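Local coordinates for protein Non-sulfated chondroitin lyase E66 (Autographa californica nucleopolyhedrovirus, PDB 3VSN) that degrades non-sulfated chondroitin as a polysaccharide lyase of the occlusion-derived virus envelope and is essential for oral infectivity, at residues S489-E502 and L524-V536. Residues are numbered along the deposited sequence; the frame is centred on the assembly and turned at random.
Sequences SFEAQRINNNNSSE and LTVRSPNSSVELV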
# COMPACT_ATOMS: atom_id res chain seq x y z
N SER A 489 -26.34 -7.12 -14.18
CA SER A 489 -26.56 -6.40 -12.93
C SER A 489 -26.80 -7.40 -11.80
O SER A 489 -27.19 -8.55 -12.06
CB SER A 489 -27.74 -5.43 -13.03
OG SER A 489 -28.97 -6.13 -12.98
N PHE A 490 -26.56 -6.98 -10.56
CA PHE A 490 -26.78 -7.86 -9.42
C PHE A 490 -28.24 -8.32 -9.34
O PHE A 490 -28.51 -9.48 -9.04
CB PHE A 490 -26.35 -7.19 -8.11
CG PHE A 490 -24.87 -6.91 -8.01
CD1 PHE A 490 -23.95 -7.58 -8.81
CD2 PHE A 490 -24.39 -6.00 -7.07
CE1 PHE A 490 -22.59 -7.33 -8.71
CE2 PHE A 490 -23.04 -5.74 -6.95
CZ PHE A 490 -22.13 -6.41 -7.77
N GLU A 491 -29.18 -7.42 -9.65
CA GLU A 491 -30.59 -7.79 -9.62
C GLU A 491 -30.94 -8.81 -10.71
O GLU A 491 -31.66 -9.77 -10.44
CB GLU A 491 -31.50 -6.56 -9.68
CG GLU A 491 -32.92 -6.84 -9.21
CD GLU A 491 -33.60 -5.63 -8.60
OE1 GLU A 491 -33.74 -4.61 -9.30
OE2 GLU A 491 -34.02 -5.70 -7.42
N ALA A 492 -30.41 -8.61 -11.91
CA ALA A 492 -30.63 -9.56 -13.01
C ALA A 492 -30.03 -10.93 -12.70
O ALA A 492 -30.65 -11.96 -12.98
CB ALA A 492 -30.07 -9.01 -14.32
N GLN A 493 -28.84 -10.95 -12.11
CA GLN A 493 -28.20 -12.19 -11.68
C GLN A 493 -29.06 -12.91 -10.64
O GLN A 493 -29.26 -14.12 -10.73
CB GLN A 493 -26.81 -11.94 -11.10
CG GLN A 493 -25.74 -11.59 -12.13
CD GLN A 493 -24.35 -11.57 -11.52
OE1 GLN A 493 -23.92 -12.54 -10.90
NE2 GLN A 493 -23.64 -10.46 -11.70
N ARG A 494 -29.58 -12.16 -9.67
CA ARG A 494 -30.47 -12.71 -8.65
C ARG A 494 -31.70 -13.38 -9.27
O ARG A 494 -31.98 -14.55 -8.99
CB ARG A 494 -30.90 -11.61 -7.66
CG ARG A 494 -31.81 -12.09 -6.54
CD ARG A 494 -32.44 -10.91 -5.81
NE ARG A 494 -33.23 -11.32 -4.64
CZ ARG A 494 -32.72 -11.55 -3.43
NH1 ARG A 494 -31.41 -11.43 -3.22
NH2 ARG A 494 -33.51 -11.91 -2.43
N ILE A 495 -32.41 -12.65 -10.13
CA ILE A 495 -33.63 -13.16 -10.76
C ILE A 495 -33.35 -14.40 -11.62
O ILE A 495 -34.12 -15.36 -11.61
CB ILE A 495 -34.38 -12.08 -11.57
CG1 ILE A 495 -34.74 -10.87 -10.69
CG2 ILE A 495 -35.62 -12.64 -12.25
CD1 ILE A 495 -35.58 -11.18 -9.47
N ASN A 496 -32.23 -14.37 -12.35
CA ASN A 496 -31.79 -15.51 -13.15
C ASN A 496 -31.48 -16.74 -12.30
O ASN A 496 -31.59 -17.87 -12.76
CB ASN A 496 -30.58 -15.15 -14.01
CG ASN A 496 -30.96 -14.39 -15.26
OD1 ASN A 496 -32.13 -14.34 -15.64
ND2 ASN A 496 -29.97 -13.79 -15.91
N ASN A 497 -31.09 -16.50 -11.05
CA ASN A 497 -30.78 -17.57 -10.10
C ASN A 497 -31.96 -17.89 -9.16
O ASN A 497 -31.78 -18.06 -7.95
CB ASN A 497 -29.52 -17.24 -9.29
CG ASN A 497 -29.01 -18.41 -8.47
OD1 ASN A 497 -29.13 -19.57 -8.88
ND2 ASN A 497 -28.45 -18.12 -7.30
N ASN A 498 -33.16 -17.99 -9.74
CA ASN A 498 -34.38 -18.30 -8.98
C ASN A 498 -34.65 -17.32 -7.83
O ASN A 498 -35.15 -17.71 -6.77
CB ASN A 498 -34.35 -19.76 -8.48
CG ASN A 498 -34.11 -20.75 -9.60
OD1 ASN A 498 -34.80 -20.74 -10.62
ND2 ASN A 498 -33.11 -21.61 -9.43
N ASN A 499 -34.33 -16.05 -8.06
CA ASN A 499 -34.47 -14.99 -7.06
C ASN A 499 -33.57 -15.19 -5.83
O ASN A 499 -33.99 -14.97 -4.69
CB ASN A 499 -35.94 -14.78 -6.66
CG ASN A 499 -36.20 -13.41 -6.06
OD1 ASN A 499 -35.42 -12.47 -6.25
ND2 ASN A 499 -37.29 -13.29 -5.32
N SER A 500 -32.33 -15.60 -6.07
CA SER A 500 -31.34 -15.76 -5.01
C SER A 500 -30.05 -15.06 -5.39
O SER A 500 -29.59 -15.18 -6.53
CB SER A 500 -31.06 -17.25 -4.76
OG SER A 500 -29.95 -17.41 -3.89
N SER A 501 -29.47 -14.32 -4.45
CA SER A 501 -28.21 -13.61 -4.71
C SER A 501 -26.97 -14.46 -4.45
O SER A 501 -25.84 -13.98 -4.63
CB SER A 501 -28.15 -12.29 -3.94
OG SER A 501 -28.95 -11.30 -4.59
N GLU A 502 -27.16 -15.71 -4.03
CA GLU A 502 -26.03 -16.65 -3.88
C GLU A 502 -25.32 -16.79 -5.22
O GLU A 502 -25.97 -16.93 -6.26
CB GLU A 502 -26.50 -18.04 -3.43
CG GLU A 502 -27.23 -18.09 -2.09
CD GLU A 502 -26.42 -17.56 -0.92
OE1 GLU A 502 -25.18 -17.70 -0.90
OE2 GLU A 502 -27.04 -17.00 0.01
N LEU A 524 -28.76 -12.50 1.53
CA LEU A 524 -28.20 -11.52 0.60
C LEU A 524 -29.32 -10.81 -0.14
O LEU A 524 -30.22 -11.45 -0.68
CB LEU A 524 -27.27 -12.21 -0.40
CG LEU A 524 -26.11 -13.06 0.13
CD1 LEU A 524 -25.39 -13.74 -1.03
CD2 LEU A 524 -25.14 -12.23 0.95
N THR A 525 -29.25 -9.48 -0.14
CA THR A 525 -30.23 -8.66 -0.86
C THR A 525 -29.51 -7.59 -1.68
O THR A 525 -28.35 -7.25 -1.39
CB THR A 525 -31.25 -8.00 0.10
OG1 THR A 525 -30.55 -7.34 1.16
CG2 THR A 525 -32.20 -9.04 0.68
N VAL A 526 -30.19 -7.08 -2.70
CA VAL A 526 -29.61 -6.14 -3.66
C VAL A 526 -30.20 -4.74 -3.47
O VAL A 526 -31.41 -4.59 -3.32
CB VAL A 526 -29.85 -6.62 -5.11
CG1 VAL A 526 -29.34 -5.60 -6.12
CG2 VAL A 526 -29.19 -7.97 -5.34
N ARG A 527 -29.33 -3.73 -3.49
CA ARG A 527 -29.75 -2.34 -3.34
C ARG A 527 -28.75 -1.39 -3.99
O ARG A 527 -27.55 -1.67 -4.01
CB ARG A 527 -29.90 -2.00 -1.85
CG ARG A 527 -30.46 -0.62 -1.55
CD ARG A 527 -30.58 -0.39 -0.05
NE ARG A 527 -29.27 -0.43 0.60
CZ ARG A 527 -28.47 0.62 0.76
NH1 ARG A 527 -28.84 1.82 0.33
NH2 ARG A 527 -27.30 0.47 1.36
N SER A 528 -29.26 -0.28 -4.53
CA SER A 528 -28.42 0.81 -5.05
C SER A 528 -28.44 2.02 -4.10
O SER A 528 -29.47 2.68 -3.97
CB SER A 528 -28.88 1.23 -6.45
OG SER A 528 -28.74 0.17 -7.37
N PRO A 529 -27.30 2.31 -3.44
CA PRO A 529 -27.23 3.43 -2.49
C PRO A 529 -27.17 4.81 -3.15
O PRO A 529 -27.51 5.80 -2.51
CB PRO A 529 -25.92 3.16 -1.74
CG PRO A 529 -25.08 2.41 -2.71
CD PRO A 529 -26.03 1.56 -3.51
N ASN A 530 -26.72 4.85 -4.40
CA ASN A 530 -26.71 6.07 -5.21
C ASN A 530 -26.67 5.66 -6.68
O ASN A 530 -26.70 4.47 -7.00
CB ASN A 530 -25.54 7.00 -4.83
CG ASN A 530 -24.17 6.36 -5.02
OD1 ASN A 530 -23.92 5.65 -6.00
ND2 ASN A 530 -23.26 6.62 -4.08
N SER A 531 -26.59 6.65 -7.58
CA SER A 531 -26.66 6.38 -9.01
C SER A 531 -25.37 5.77 -9.60
O SER A 531 -25.34 5.42 -10.78
CB SER A 531 -27.03 7.65 -9.77
OG SER A 531 -26.06 8.66 -9.56
N SER A 532 -24.33 5.63 -8.78
CA SER A 532 -23.03 5.14 -9.24
C SER A 532 -22.69 3.73 -8.74
O SER A 532 -21.69 3.15 -9.16
CB SER A 532 -21.92 6.10 -8.80
OG SER A 532 -22.14 7.41 -9.28
N VAL A 533 -23.51 3.21 -7.83
CA VAL A 533 -23.17 1.99 -7.09
C VAL A 533 -24.34 1.00 -7.00
O VAL A 533 -25.49 1.41 -6.81
CB VAL A 533 -22.67 2.34 -5.67
CG1 VAL A 533 -22.38 1.08 -4.85
CG2 VAL A 533 -21.43 3.21 -5.73
N GLU A 534 -24.04 -0.29 -7.14
CA GLU A 534 -24.98 -1.37 -6.81
C GLU A 534 -24.32 -2.30 -5.78
O GLU A 534 -23.12 -2.57 -5.84
CB GLU A 534 -25.40 -2.16 -8.06
CG GLU A 534 -26.62 -3.04 -7.86
CD GLU A 534 -26.93 -3.94 -9.06
OE1 GLU A 534 -26.02 -4.21 -9.88
OE2 GLU A 534 -28.09 -4.41 -9.16
N LEU A 535 -25.12 -2.79 -4.83
CA LEU A 535 -24.62 -3.62 -3.74
C LEU A 535 -25.35 -4.94 -3.59
O LEU A 535 -26.55 -5.03 -3.88
CB LEU A 535 -24.74 -2.88 -2.39
CG LEU A 535 -24.18 -1.48 -2.19
CD1 LEU A 535 -24.67 -0.93 -0.86
CD2 LEU A 535 -22.65 -1.48 -2.24
N VAL A 536 -24.62 -5.95 -3.14
CA VAL A 536 -25.22 -7.11 -2.47
C VAL A 536 -24.85 -6.91 -1.00
O VAL A 536 -23.68 -6.68 -0.67
CB VAL A 536 -24.64 -8.44 -2.98
CG1 VAL A 536 -25.22 -9.61 -2.20
CG2 VAL A 536 -24.91 -8.60 -4.47
O HOH W 1 -33.48 -4.09 -5.18
O HOH W 2 -32.71 -12.98 0.00
O HOH W 3 -30.40 -14.48 -1.67
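Glu534 presents its carboxylate to the first turn of helix 490-496 and shows how a side chain from a strand can receive the amide hydrogens of a helix start. Phe490 N donates to Glu534 OE1 at 2.9 Å, nearly straight at 165°, and Glu491 N to Glu534 OE2 at 3.2 Å, each on the syn side but tilted from the carboxylate plane. Ser489, the N-cap, takes a third amide, Ala492 N, on its OG, and Arg479 forms a salt bridge with Glu534 OE1, so that both the helix start and an arginine would stabilise the negative charge.

The helix packs lengthwise against the hairpin of strands 525-530 and 533-540, roughly antiparallel to its outer strand, at the edge of an antiparallel four-stranded sheet in the beta-rich part of the lyase, away from the catalytic residues.

At the other end, Arg494 is extended as far as NE, CG anti to the backbone N (chi1 -179°), and there its guanidinium turns; NH1 donates in the guanidinium plane to Leu524 O (2.8 Å) and to Ser501 OG. A water joins NH2 to the same carbonyl.

Apolar contacts accompany these polar ones: Val536 CG2 makes an off-centre CH-pi contact 4.2 Å from the Phe490 ring centroid, while Val526 CG1 meets Phe490 CB at 3.9 Å.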